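Long-range contacts in DynF (Micromonospora chersina, PDB 6UBL), which is of unknown function but belongs to the dynemicin (enediyne) biosynthetic pathway and holds palmitic acid inside a beta barrel, consistent with binding a hydrophobic ligand: residues G36-G41 / V66-S71; I100-N105 / A137-P142; R115-P120 / A128-M133; G173-M178 / A193-L198. All coordinates share one frame; numbering follows the deposited sequence.

Contact 1 of 4, residues G36-G41 / V66-S71; sequences GIDNLG and VVRSPS. With PLM (palmitic acid), chain C.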
loop_
_atom_site.group_PDB
_atom_site.type_symbol
_atom_site.label_atom_id
_atom_site.label_comp_id
_atom_site.label_asym_id
_atom_site.label_seq_id
_atom_site.Cartn_x
_atom_site.Cartn_y
_atom_site.Cartn_z
ATOM N N GLY A 36 -8.284 -17.429 17.659
ATOM C CA GLY A 36 -8.853 -16.558 18.672
ATOM C C GLY A 36 -8.830 -15.130 18.183
ATOM O O GLY A 36 -8.218 -14.811 17.158
ATOM N N ILE A 37 -9.527 -14.275 18.923
ATOM C CA ILE A 37 -9.526 -12.840 18.683
ATOM C C ILE A 37 -8.673 -12.215 19.776
ATOM O O ILE A 37 -9.072 -12.195 20.948
ATOM C CB ILE A 37 -10.948 -12.263 18.694
ATOM C CG1 ILE A 37 -11.830 -12.952 17.653
ATOM C CG2 ILE A 37 -10.877 -10.761 18.429
ATOM C CD1 ILE A 37 -13.295 -12.603 17.771
ATOM N N ASP A 38 -7.519 -11.670 19.402
ATOM C CA ASP A 38 -6.616 -11.083 20.379
ATOM C C ASP A 38 -7.084 -9.673 20.714
ATOM O O ASP A 38 -7.282 -8.845 19.817
ATOM C CB ASP A 38 -5.198 -11.047 19.808
ATOM C CG ASP A 38 -4.628 -12.434 19.581
ATOM O OD1 ASP A 38 -4.954 -13.346 20.359
ATOM O OD2 ASP A 38 -3.859 -12.613 18.614
ATOM N N ASN A 39 -7.236 -9.395 22.009
ATOM C CA ASN A 39 -7.594 -8.068 22.506
ATOM C C ASN A 39 -6.317 -7.499 23.102
ATOM O O ASN A 39 -5.918 -7.879 24.201
ATOM C CB ASN A 39 -8.710 -8.164 23.532
ATOM C CG ASN A 39 -10.022 -8.635 22.921
ATOM O OD1 ASN A 39 -10.874 -7.820 22.557
ATOM N ND2 ASN A 39 -10.182 -9.944 22.789
ATOM N N LEU A 40 -5.662 -6.606 22.364
ATOM C CA LEU A 40 -4.294 -6.209 22.662
ATOM C C LEU A 40 -4.138 -4.705 22.809
ATOM O O LEU A 40 -4.742 -3.928 22.067
ATOM C CB LEU A 40 -3.364 -6.667 21.529
ATOM C CG LEU A 40 -3.237 -8.167 21.310
ATOM C CD1 LEU A 40 -2.660 -8.436 19.921
ATOM C CD2 LEU A 40 -2.370 -8.782 22.388
ATOM N N GLY A 41 -3.265 -4.307 23.729
ATOM C CA GLY A 41 -2.871 -2.921 23.807
ATOM C C GLY A 41 -1.884 -2.558 22.708
ATOM O O GLY A 41 -1.202 -3.415 22.145
ATOM N N VAL A 66 -7.837 -8.323 16.920
ATOM C CA VAL A 66 -7.325 -8.964 15.715
ATOM C C VAL A 66 -7.748 -10.424 15.748
ATOM O O VAL A 66 -7.368 -11.162 16.664
ATOM C CB VAL A 66 -5.795 -8.859 15.613
ATOM C CG1 VAL A 66 -5.282 -9.611 14.395
ATOM C CG2 VAL A 66 -5.353 -7.388 15.581
ATOM N N VAL A 67 -8.535 -10.848 14.757
ATOM C CA VAL A 67 -8.901 -12.258 14.639
ATOM C C VAL A 67 -7.823 -12.992 13.850
ATOM O O VAL A 67 -7.290 -12.480 12.848
ATOM C CB VAL A 67 -10.286 -12.444 13.993
ATOM C CG1 VAL A 67 -10.318 -11.902 12.586
ATOM C CG2 VAL A 67 -10.663 -13.929 14.005
ATOM N N ARG A 68 -7.497 -14.195 14.310
ATOM C CA ARG A 68 -6.548 -15.080 13.658
ATOM C C ARG A 68 -7.282 -16.278 13.073
ATOM O O ARG A 68 -8.178 -16.849 13.710
ATOM C CB ARG A 68 -5.498 -15.598 14.637
ATOM C CG ARG A 68 -4.456 -14.583 15.066
ATOM C CD ARG A 68 -3.490 -15.139 16.131
ATOM N NE ARG A 68 -4.056 -15.143 17.469
ATOM C CZ ARG A 68 -4.675 -16.170 18.035
ATOM N NH1 ARG A 68 -4.805 -17.327 17.397
ATOM N NH2 ARG A 68 -5.159 -16.048 19.270
ATOM N N SER A 69 -6.881 -16.676 11.868
ATOM C CA SER A 69 -7.340 -17.930 11.300
ATOM C C SER A 69 -6.703 -19.062 12.092
ATOM O O SER A 69 -5.740 -18.848 12.835
ATOM C CB SER A 69 -6.875 -18.032 9.846
ATOM O OG SER A 69 -5.456 -18.212 9.764
ATOM N N PRO A 70 -7.182 -20.291 11.925
ATOM C CA PRO A 70 -6.402 -21.430 12.413
ATOM C C PRO A 70 -5.055 -21.431 11.706
ATOM O O PRO A 70 -4.930 -20.986 10.562
ATOM C CB PRO A 70 -7.247 -22.652 12.019
ATOM C CG PRO A 70 -8.138 -22.167 10.911
ATOM C CD PRO A 70 -8.402 -20.713 11.210
ATOM N N SER A 71 -4.032 -21.921 12.394
ATOM C CA SER A 71 -2.726 -22.022 11.761
ATOM C C SER A 71 -2.756 -23.098 10.690
ATOM O O SER A 71 -3.425 -24.123 10.839
ATOM C CB SER A 71 -1.652 -22.385 12.795
ATOM O OG SER A 71 -0.408 -22.557 12.140
HETATM C C1 PLM C . -1.994 -11.282 16.191
HETATM O O1 PLM C . -3.037 -10.859 16.857
HETATM O O2 PLM C . -1.484 -12.358 16.367
HETATM C C2 PLM C . -1.471 -10.291 15.201
HETATM C C3 PLM C . -1.264 -8.893 15.720
HETATM C C4 PLM C . -0.699 -8.055 14.613
HETATM C C5 PLM C . -1.071 -6.621 14.661
HETATM C C6 PLM C . -0.546 -5.862 13.465
HETATM C C7 PLM C . 0.013 -4.526 13.873
HETATM C C8 PLM C . -0.930 -3.758 14.765
HETATM C C9 PLM C . -2.234 -3.399 14.109
HETATM C CA PLM C . -2.193 -2.031 13.485
HETATM C CB PLM C . -2.337 -0.937 14.524
HETATM C CC PLM C . -3.182 0.199 14.031
HETATM C CD PLM C . -2.428 1.464 13.718
HETATM C CE PLM C . -3.132 2.259 12.649
HETATM C CF PLM C . -2.788 3.716 12.599
HETATM C CG PLM C . -3.542 4.427 11.533
#
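The Arg68 guanidinium carries the carbonyl oxygen of Gly36 over the centre of one face, while the Asp38 carboxylate and O2 of the palmitic acid lie at its edge. The arginine grips the aspartate side-on, Arg68 NE to Asp38 OD2 at 2.8 Å and Arg68 NH2 to Asp38 OD1 at 2.9 Å. Both bonds are nearly straight and in the guanidinium plane, yet meet the carboxylate from above, the planes being 34° apart. A bend at chi3 (-79°) turns the arginine chain back to its partner. Asp38 OD1 is also bonded to the Tyr205 hydroxyl, and OD2 lies 2.6 Å from PLM O1, so close that one acid probably holds a proton. Replacing Arg68 by an alanine would remove both charged bonds and would probably unsettle Asp38, which loses its main charged partner. The segments are the open ends of the hairpin of strands 37-50 and 54-68, in the barrel wall. Asp38 and Val66 form an antiparallel hydrogen-bonded pair, and Arg68 N reaches Gly36 O at 3.0 Å. On the ligand side Val66, whose beta-branching suits a strand, lays CG1 4.0 Å from PLM C2; on the other face the Ile37 and Val67 side chains cross obliquely, CG1 to CG2 at 4.0 Å.

Contact 2 of 4, residues I100-N105 / A137-P142; sequences ITVTLN and AIFDMP. With PLM (palmitic acid), chain C.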
loop_
_atom_site.group_PDB
_atom_site.type_symbol
_atom_site.label_atom_id
_atom_site.label_comp_id
_atom_site.label_asym_id
_atom_site.label_seq_id
_atom_site.Cartn_x
_atom_site.Cartn_y
_atom_site.Cartn_z
ATOM N N ILE A 100 -7.126 13.447 18.563
ATOM C CA ILE A 100 -7.301 12.639 17.363
ATOM C C ILE A 100 -7.669 11.226 17.801
ATOM O O ILE A 100 -6.978 10.624 18.642
ATOM C CB ILE A 100 -6.017 12.625 16.513
ATOM C CG1 ILE A 100 -5.585 14.062 16.176
ATOM C CG2 ILE A 100 -6.221 11.810 15.237
ATOM C CD1 ILE A 100 -4.197 14.166 15.559
ATOM N N THR A 101 -8.759 10.699 17.241
ATOM C CA THR A 101 -9.209 9.344 17.526
ATOM C C THR A 101 -9.167 8.536 16.241
ATOM O O THR A 101 -9.743 8.949 15.225
ATOM C CB THR A 101 -10.629 9.357 18.115
ATOM O OG1 THR A 101 -10.645 10.126 19.310
ATOM C CG2 THR A 101 -11.084 7.931 18.425
ATOM N N VAL A 102 -8.479 7.397 16.288
ATOM C CA VAL A 102 -8.279 6.546 15.125
ATOM C C VAL A 102 -9.065 5.260 15.316
ATOM O O VAL A 102 -8.903 4.566 16.325
ATOM C CB VAL A 102 -6.787 6.271 14.883
ATOM C CG1 VAL A 102 -6.598 5.501 13.592
ATOM C CG2 VAL A 102 -5.999 7.573 14.841
ATOM N N THR A 103 -9.927 4.957 14.348
ATOM C CA THR A 103 -10.751 3.758 14.340
ATOM C C THR A 103 -10.679 3.156 12.942
ATOM O O THR A 103 -10.007 3.687 12.055
ATOM C CB THR A 103 -12.188 4.111 14.719
ATOM O OG1 THR A 103 -12.688 5.090 13.808
ATOM C CG2 THR A 103 -12.250 4.675 16.142
ATOM N N LEU A 104 -11.372 2.044 12.734
ATOM C CA LEU A 104 -11.400 1.435 11.413
ATOM C C LEU A 104 -12.476 2.042 10.519
ATOM O O LEU A 104 -13.570 2.395 10.965
ATOM C CB LEU A 104 -11.655 -0.071 11.514
ATOM C CG LEU A 104 -10.604 -0.883 12.258
ATOM C CD1 LEU A 104 -11.043 -2.350 12.238
ATOM C CD2 LEU A 104 -9.227 -0.720 11.667
ATOM N N ASN A 105 -12.159 2.120 9.234
ATOM C CA ASN A 105 -13.145 2.475 8.221
ATOM C C ASN A 105 -14.046 1.268 7.980
ATOM O O ASN A 105 -13.556 0.227 7.527
ATOM C CB ASN A 105 -12.430 2.844 6.930
ATOM C CG ASN A 105 -13.375 3.349 5.858
ATOM O OD1 ASN A 105 -14.577 3.094 5.896
ATOM N ND2 ASN A 105 -12.825 4.059 4.876
ATOM N N ALA A 137 -8.247 3.180 7.773
ATOM C CA ALA A 137 -8.525 3.853 9.031
ATOM C C ALA A 137 -9.351 5.116 8.838
ATOM O O ALA A 137 -9.480 5.648 7.733
ATOM C CB ALA A 137 -7.214 4.215 9.747
ATOM N N ILE A 138 -9.898 5.597 9.958
ATOM C CA ILE A 138 -10.552 6.896 10.047
ATOM C C ILE A 138 -9.833 7.689 11.127
ATOM O O ILE A 138 -9.673 7.198 12.252
ATOM C CB ILE A 138 -12.032 6.755 10.445
ATOM C CG1 ILE A 138 -12.775 5.847 9.456
ATOM C CG2 ILE A 138 -12.687 8.136 10.534
ATOM C CD1 ILE A 138 -12.918 6.455 8.100
ATOM N N PHE A 139 -9.474 8.936 10.819
ATOM C CA PHE A 139 -8.811 9.830 11.772
ATOM C C PHE A 139 -9.801 10.944 12.099
ATOM O O PHE A 139 -10.037 11.826 11.270
ATOM C CB PHE A 139 -7.528 10.430 11.166
ATOM C CG PHE A 139 -6.476 9.417 10.794
ATOM C CD1 PHE A 139 -6.584 8.700 9.611
ATOM C CD2 PHE A 139 -5.370 9.207 11.604
ATOM C CE1 PHE A 139 -5.619 7.774 9.253
ATOM C CE2 PHE A 139 -4.400 8.276 11.247
ATOM C CZ PHE A 139 -4.528 7.563 10.073
ATOM N N ASP A 140 -10.394 10.891 13.294
ATOM C CA ASP A 140 -11.366 11.893 13.721
ATOM C C ASP A 140 -10.615 13.045 14.386
ATOM O O ASP A 140 -9.946 12.851 15.404
ATOM C CB ASP A 140 -12.349 11.246 14.700
ATOM C CG ASP A 140 -13.597 12.091 14.957
ATOM O OD1 ASP A 140 -13.747 13.173 14.354
ATOM O OD2 ASP A 140 -14.429 11.643 15.773
ATOM N N MET A 141 -10.735 14.240 13.810
ATOM C CA MET A 141 -10.038 15.442 14.273
ATOM C C MET A 141 -11.085 16.519 14.528
ATOM O O MET A 141 -11.206 17.488 13.768
ATOM C CB MET A 141 -8.988 15.889 13.253
ATOM C CG MET A 141 -7.936 14.832 12.908
ATOM S SD MET A 141 -6.519 15.507 11.996
ATOM C CE MET A 141 -5.438 14.082 11.844
ATOM N N PRO A 142 -11.861 16.375 15.606
ATOM C CA PRO A 142 -12.931 17.349 15.884
ATOM C C PRO A 142 -12.474 18.796 15.970
ATOM O O PRO A 142 -13.239 19.693 15.596
ATOM C CB PRO A 142 -13.520 16.856 17.216
ATOM C CG PRO A 142 -12.447 15.929 17.803
ATOM C CD PRO A 142 -11.815 15.291 16.602
HETATM C C1 PLM C . -1.994 -11.282 16.191
HETATM O O1 PLM C . -3.037 -10.859 16.857
HETATM O O2 PLM C . -1.484 -12.358 16.367
HETATM C C2 PLM C . -1.471 -10.291 15.201
HETATM C C3 PLM C . -1.264 -8.893 15.720
HETATM C C4 PLM C . -0.699 -8.055 14.613
HETATM C C5 PLM C . -1.071 -6.621 14.661
HETATM C C6 PLM C . -0.546 -5.862 13.465
HETATM C C7 PLM C . 0.013 -4.526 13.873
HETATM C C8 PLM C . -0.930 -3.758 14.765
HETATM C C9 PLM C . -2.234 -3.399 14.109
HETATM C CA PLM C . -2.193 -2.031 13.485
HETATM C CB PLM C . -2.337 -0.937 14.524
HETATM C CC PLM C . -3.182 0.199 14.031
HETATM C CD PLM C . -2.428 1.464 13.718
HETATM C CE PLM C . -3.132 2.259 12.649
HETATM C CF PLM C . -2.788 3.716 12.599
HETATM C CG PLM C . -3.542 4.427 11.533
HETATM O O HOH W 1 -9.954 4.314 5.302
#
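Val102 and Phe139 lie side by side at the centre, pointing the same way as a non-hydrogen-bonded antiparallel pair. Val102 CG2 comes obliquely to 3.7 Å from Phe139 CD2, and CG1, anti to the backbone N, reaches the tail of the palmitic acid. The tail's last carbon, PLM CG, sits 3.6 Å from Phe139 CZ and 3.8 Å from Val102 CG1, with Ala137 CB close by; an aromatic ring, a branched valine and a small alanine thus give the chain end apolar neighbours. Along the same apolar side Ile100 and Met141 run together, Ile100 CD1 to Met141 CE at 3.9 Å, the extended methionine following the isoleucine to its end. On the opposite face lie Thr101, Thr103, Ile138 and Asp140, partly exposed, as the mostly polar residue types suit. Here the pairs Thr101–Asp140 and Thr103–Ile138 are each closed by two backbone bonds, the straightest being Asp140 N to Thr101 O (2.8 Å, 172°). Farther out, Asn105 lays CB 3.8 Å from Ile138 CD1 and sends ND2 to a water that also bonds Ala137 O, while its OD1 takes the amide of Asp107. Strand 100-104 is flanked on its other edge by strand 81-92 and strand 137-141 by strand 146-149, with Phe48 and Phe60 of strands 37-50 and 54-68 lying against the apolar side.

Contact 3 of 4, residues R115-P120 / A128-M133; sequences RTPFDP and AKACRM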
loop_
_atom_site.group_PDB
_atom_site.type_symbol
_atom_site.label_atom_id
_atom_site.label_comp_id
_atom_site.label_asym_id
_atom_site.label_seq_id
_atom_site.Cartn_x
_atom_site.Cartn_y
_atom_site.Cartn_z
ATOM N N ARG A 115 3.940 -15.075 8.365
ATOM C CA ARG A 115 4.588 -16.190 7.696
ATOM C C ARG A 115 6.094 -15.980 7.650
ATOM O O ARG A 115 6.596 -14.870 7.829
ATOM C CB ARG A 115 4.024 -16.428 6.289
ATOM C CG ARG A 115 4.234 -15.289 5.260
ATOM C CD ARG A 115 4.277 -15.887 3.851
ATOM N NE ARG A 115 5.500 -16.674 3.744
ATOM C CZ ARG A 115 5.624 -17.863 3.155
ATOM N NH1 ARG A 115 4.590 -18.453 2.573
ATOM N NH2 ARG A 115 6.807 -18.472 3.160
ATOM N N THR A 116 6.805 -17.070 7.392
ATOM C CA THR A 116 8.251 -17.002 7.190
ATOM C C THR A 116 8.575 -16.040 6.049
ATOM O O THR A 116 7.981 -16.146 4.961
ATOM C CB THR A 116 8.770 -18.397 6.850
ATOM O OG1 THR A 116 8.535 -19.286 7.952
ATOM C CG2 THR A 116 10.248 -18.366 6.479
ATOM N N PRO A 117 9.483 -15.089 6.252
ATOM C CA PRO A 117 9.876 -14.194 5.159
ATOM C C PRO A 117 10.778 -14.890 4.148
ATOM O O PRO A 117 11.431 -15.894 4.438
ATOM C CB PRO A 117 10.617 -13.061 5.883
ATOM C CG PRO A 117 11.216 -13.754 7.092
ATOM C CD PRO A 117 10.179 -14.764 7.512
ATOM N N PHE A 118 10.814 -14.323 2.935
ATOM C CA PHE A 118 11.695 -14.791 1.867
ATOM C C PHE A 118 13.100 -14.225 1.996
ATOM O O PHE A 118 14.009 -14.692 1.304
ATOM C CB PHE A 118 11.042 -14.492 0.515
ATOM C CG PHE A 118 9.652 -15.069 0.408
ATOM C CD1 PHE A 118 9.482 -16.438 0.268
ATOM C CD2 PHE A 118 8.555 -14.260 0.511
ATOM C CE1 PHE A 118 8.197 -16.972 0.207
ATOM C CE2 PHE A 118 7.268 -14.784 0.446
ATOM C CZ PHE A 118 7.108 -16.142 0.290
ATOM N N ASP A 119 13.294 -13.240 2.878
ATOM C CA ASP A 119 14.568 -12.555 3.075
ATOM C C ASP A 119 14.942 -12.632 4.553
ATOM O O ASP A 119 14.891 -11.622 5.268
ATOM C CB ASP A 119 14.479 -11.099 2.614
ATOM C CG ASP A 119 13.492 -10.267 3.419
ATOM O OD1 ASP A 119 12.355 -10.731 3.705
ATOM O OD2 ASP A 119 13.858 -9.130 3.782
ATOM N N PRO A 120 15.237 -13.847 5.067
ATOM C CA PRO A 120 15.654 -14.016 6.471
ATOM C C PRO A 120 17.090 -13.554 6.734
ATOM O O PRO A 120 17.910 -14.287 7.290
ATOM C CB PRO A 120 15.517 -15.527 6.685
ATOM C CG PRO A 120 15.764 -16.115 5.333
ATOM C CD PRO A 120 15.153 -15.136 4.357
ATOM N N ALA A 128 12.190 -16.985 13.009
ATOM C CA ALA A 128 11.209 -15.941 13.275
ATOM C C ALA A 128 10.404 -15.642 12.014
ATOM O O ALA A 128 10.865 -15.815 10.886
ATOM C CB ALA A 128 11.902 -14.658 13.741
ATOM N N LYS A 129 9.200 -15.145 12.217
ATOM C CA LYS A 129 8.301 -14.863 11.116
ATOM C C LYS A 129 8.139 -13.366 10.914
ATOM O O LYS A 129 8.682 -12.539 11.661
ATOM C CB LYS A 129 6.965 -15.581 11.329
ATOM C CG LYS A 129 7.166 -17.091 11.300
ATOM C CD LYS A 129 5.857 -17.857 11.322
ATOM C CE LYS A 129 6.078 -19.366 11.460
ATOM N NZ LYS A 129 6.710 -20.006 10.266
ATOM N N ALA A 130 7.434 -13.028 9.836
ATOM C CA ALA A 130 7.156 -11.648 9.480
ATOM C C ALA A 130 5.650 -11.461 9.480
ATOM O O ALA A 130 4.913 -12.274 8.920
ATOM C CB ALA A 130 7.719 -11.335 8.100
ATOM N N CYS A 131 5.209 -10.378 10.093
ATOM C CA CYS A 131 3.810 -10.030 10.258
ATOM C C CYS A 131 3.535 -8.727 9.531
ATOM O O CYS A 131 4.316 -7.777 9.622
ATOM C CB CYS A 131 3.518 -9.878 11.754
ATOM S SG CYS A 131 1.882 -9.299 12.201
ATOM N N ARG A 132 2.417 -8.688 8.815
ATOM C CA ARG A 132 1.993 -7.501 8.090
ATOM C C ARG A 132 0.484 -7.349 8.238
ATOM O O ARG A 132 -0.246 -8.333 8.418
ATOM C CB ARG A 132 2.366 -7.517 6.614
ATOM C CG ARG A 132 1.694 -8.604 5.805
ATOM C CD ARG A 132 2.335 -8.760 4.436
ATOM N NE ARG A 132 2.246 -7.569 3.571
ATOM C CZ ARG A 132 3.238 -6.731 3.290
ATOM N NH1 ARG A 132 4.434 -6.870 3.840
ATOM N NH2 ARG A 132 3.032 -5.712 2.467
ATOM N N MET A 133 0.024 -6.097 8.164
ATOM C CA MET A 133 -1.397 -5.775 8.226
ATOM C C MET A 133 -1.611 -4.549 7.346
ATOM O O MET A 133 -0.849 -3.579 7.430
ATOM C CB MET A 133 -1.802 -5.474 9.678
ATOM C CG MET A 133 -3.281 -5.187 9.893
ATOM S SD MET A 133 -4.332 -6.654 9.740
ATOM C CE MET A 133 -4.084 -7.415 11.358
HETATM O O HOH W 2 5.423 -19.537 7.646
#
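At the loop end of the antiparallel pair of strands 108-115 and 129-141, Arg115 and Ala130 make the last hydrogen-bonded pair. Lys129 stretches along the Arg115–Thr116 backbone, extended until a bend at chi4 (-68°), and crosses the Thr116 side chain obliquely, NZ lying 3.0 Å from Thr116 OG1. A water accepts from both Lys129 NZ and Thr116 N, and Trp76 makes a cation-pi contact with Lys129, whose NZ also bonds Ala77 O and Ala79 O weakly. A methionine here would lose the charge and would probably unsettle the water and the aromatic contact. Pro117 sets its CB 4.0 Å from Ala130 CB, a methyl small enough to admit the ring; Arg177 of the second subunit packs on both. The Arg115 guanidinium has Phe118 CZ 3.6 Å above its centre, and Phe118 meets Tyr194 of the second subunit. Two nitrogens hold this guanidinium to one atom: Arg115 NE donates to Thr116 O at 2.8 Å, in the carbonyl plane on a lone pair, with NH2 at 3.2 Å.

Contact 4 of 4, residues G173-M178 / A193-L198; sequences GQIYRM and AYLTSL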
loop_
_atom_site.group_PDB
_atom_site.type_symbol
_atom_site.label_atom_id
_atom_site.label_comp_id
_atom_site.label_asym_id
_atom_site.label_seq_id
_atom_site.Cartn_x
_atom_site.Cartn_y
_atom_site.Cartn_z
ATOM N N GLY A 173 4.982 1.576 10.307
ATOM C CA GLY A 173 4.142 1.812 9.147
ATOM C C GLY A 173 5.098 2.008 7.984
ATOM O O GLY A 173 6.075 2.753 8.093
ATOM N N GLN A 174 4.861 1.275 6.902
ATOM C CA GLN A 174 5.721 1.321 5.717
ATOM C C GLN A 174 5.167 2.379 4.778
ATOM O O GLN A 174 4.293 2.122 3.945
ATOM C CB GLN A 174 5.839 -0.050 5.073
ATOM C CG GLN A 174 6.404 -1.075 6.043
ATOM C CD GLN A 174 7.809 -0.736 6.522
ATOM O OE1 GLN A 174 8.540 0.025 5.876
ATOM N NE2 GLN A 174 8.200 -1.304 7.652
ATOM N N ILE A 175 5.623 3.608 4.991
ATOM C CA ILE A 175 5.179 4.775 4.244
ATOM C C ILE A 175 6.408 5.382 3.584
ATOM O O ILE A 175 7.344 5.808 4.275
ATOM C CB ILE A 175 4.508 5.801 5.172
ATOM C CG1 ILE A 175 3.258 5.171 5.810
ATOM C CG2 ILE A 175 4.189 7.067 4.403
ATOM C CD1 ILE A 175 2.810 5.854 7.090
ATOM N N TYR A 176 6.419 5.422 2.255
ATOM C CA TYR A 176 7.530 6.042 1.531
ATOM C C TYR A 176 7.175 7.509 1.313
ATOM O O TYR A 176 6.397 7.848 0.413
ATOM C CB TYR A 176 7.878 5.300 0.241
ATOM C CG TYR A 176 9.147 5.824 -0.374
ATOM C CD1 TYR A 176 10.399 5.555 0.195
ATOM C CD2 TYR A 176 9.122 6.604 -1.539
ATOM C CE1 TYR A 176 11.554 6.056 -0.355
ATOM C CE2 TYR A 176 10.279 7.092 -2.095
ATOM C CZ TYR A 176 11.513 6.819 -1.507
ATOM O OH TYR A 176 12.655 7.299 -2.049
ATOM N N ARG A 177 7.733 8.372 2.172
ATOM C CA ARG A 177 7.636 9.822 2.063
ATOM C C ARG A 177 6.274 10.388 2.447
ATOM O O ARG A 177 6.215 11.357 3.218
ATOM C CB ARG A 177 8.079 10.288 0.680
ATOM C CG ARG A 177 9.437 9.739 0.295
ATOM C CD ARG A 177 9.993 10.459 -0.906
ATOM N NE ARG A 177 10.789 11.610 -0.492
ATOM C CZ ARG A 177 11.510 12.352 -1.319
ATOM N NH1 ARG A 177 11.499 12.097 -2.625
ATOM N NH2 ARG A 177 12.209 13.374 -0.852
ATOM N N MET A 178 5.185 9.808 1.943
ATOM C CA MET A 178 3.871 10.369 2.228
ATOM C C MET A 178 2.768 9.358 1.929
ATOM O O MET A 178 2.861 8.554 0.982
ATOM C CB MET A 178 3.639 11.662 1.425
ATOM C CG MET A 178 3.489 11.438 -0.085
ATOM S SD MET A 178 3.474 12.913 -1.137
ATOM C CE MET A 178 5.212 13.353 -1.122
ATOM N N ALA A 193 -4.228 16.152 4.272
ATOM C CA ALA A 193 -2.997 15.980 5.024
ATOM C C ALA A 193 -2.336 14.705 4.532
ATOM O O ALA A 193 -2.928 13.923 3.781
ATOM C CB ALA A 193 -3.273 15.910 6.529
ATOM N N TYR A 194 -1.092 14.510 4.959
ATOM C CA TYR A 194 -0.355 13.300 4.650
ATOM C C TYR A 194 0.230 12.737 5.930
ATOM O O TYR A 194 0.807 13.470 6.737
ATOM C CB TYR A 194 0.770 13.604 3.646
ATOM C CG TYR A 194 0.242 14.131 2.330
ATOM C CD1 TYR A 194 -0.031 15.482 2.169
ATOM C CD2 TYR A 194 -0.006 13.280 1.275
ATOM C CE1 TYR A 194 -0.527 15.978 0.982
ATOM C CE2 TYR A 194 -0.503 13.755 0.073
ATOM C CZ TYR A 194 -0.760 15.094 -0.070
ATOM O OH TYR A 194 -1.257 15.571 -1.263
ATOM N N LEU A 195 0.093 11.428 6.096
ATOM C CA LEU A 195 0.808 10.705 7.135
ATOM C C LEU A 195 2.190 10.410 6.573
ATOM O O LEU A 195 2.319 9.737 5.539
ATOM C CB LEU A 195 0.052 9.421 7.448
ATOM C CG LEU A 195 0.566 8.468 8.530
ATOM C CD1 LEU A 195 0.490 9.133 9.887
ATOM C CD2 LEU A 195 -0.271 7.200 8.487
ATOM N N THR A 196 3.225 10.949 7.218
ATOM C CA THR A 196 4.583 10.824 6.699
ATOM C C THR A 196 5.409 9.767 7.420
ATOM O O THR A 196 6.430 9.327 6.877
ATOM C CB THR A 196 5.323 12.169 6.756
ATOM O OG1 THR A 196 5.343 12.663 8.093
ATOM C CG2 THR A 196 4.652 13.185 5.835
ATOM N N SER A 197 5.041 9.397 8.645
ATOM C CA SER A 197 5.696 8.281 9.310
ATOM C C SER A 197 4.802 7.787 10.433
ATOM O O SER A 197 3.952 8.520 10.940
ATOM C CB SER A 197 7.075 8.654 9.851
ATOM O OG SER A 197 6.957 9.487 10.977
ATOM N N LEU A 198 5.022 6.536 10.821
ATOM C CA LEU A 198 4.283 5.914 11.908
ATOM C C LEU A 198 5.150 4.790 12.453
ATOM O O LEU A 198 5.648 3.962 11.682
ATOM C CB LEU A 198 2.949 5.371 11.393
ATOM C CG LEU A 198 1.963 4.921 12.483
ATOM C CD1 LEU A 198 0.533 5.017 12.014
ATOM C CD2 LEU A 198 2.307 3.495 12.891
HETATM O O HOH W 3 6.864 5.185 8.966
HETATM O O HOH W 4 7.700 6.718 6.821
#
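One direct backbone bond ties the segments: Gly173 N donates to Leu198 O at 2.8 Å, almost straight (168°) though it comes from above the carbonyl plane. Glycine suits this place because a CB would point at the other strand, only 3.1 Å from Leu198 CB. Two waters bridge the backbones, one at this same pair and one farther on. The first accepts from Leu198 N and donates to Gly173 O; the second lies between Ile175 O and Thr196 O, within donating distance of both. They stand where strand 170-183, hairpin partner of strand 193-205 in the barrel wall, is broken: the chain arches away over 174-176 and returns through Arg177, whose phi is positive (74°). In the apolar contact Ile175 aims at the other strand, its side chain crossing that of Leu195 at about a right angle, CD1 3.6 Å from Leu195 CD2. Two methyls rest against backbone carbonyl oxygens, Ile175 CG2 3.5 Å from Leu195 O and Thr196 CG2 3.6 Å from Arg177 O; the threonine hydroxyl bonds Glu55. Met178 and Tyr194 form a Met-aromatic pair, side by side, SD 4.7 Å from the ring centroid and oblique to it. Met178 CG stands between the backbone N and the carbonyl carbon (chi1 69°), which brings the polarisable sulfur beside the ring. Arg177 sends its charged end into salt bridges with Asp119, Glu124 and Asp159 of the second subunit.

From the N terminus, contact 1 comes first, closing the hairpin of strands 37-50 and 54-68. Contact 2 joins strand 100-104 to the far end of strand 129-141, and contact 3 is nested in its loop, closing a shorter turn onto the near end of that strand. Contact 4 follows in series, closing the last hairpin, whose strand 193-205 pairs with strand 37-50 of contact 1; no two contacts cross. Contacts 1 and 2 meet the palmitic acid at its head and its tail, the centres of these two contacts being about 22 Å apart. Contacts 1 and 3 touch through Val66 CG1 and Met133 CE, 3.9 Å apart, while contacts 3 and 4 both face the second subunit.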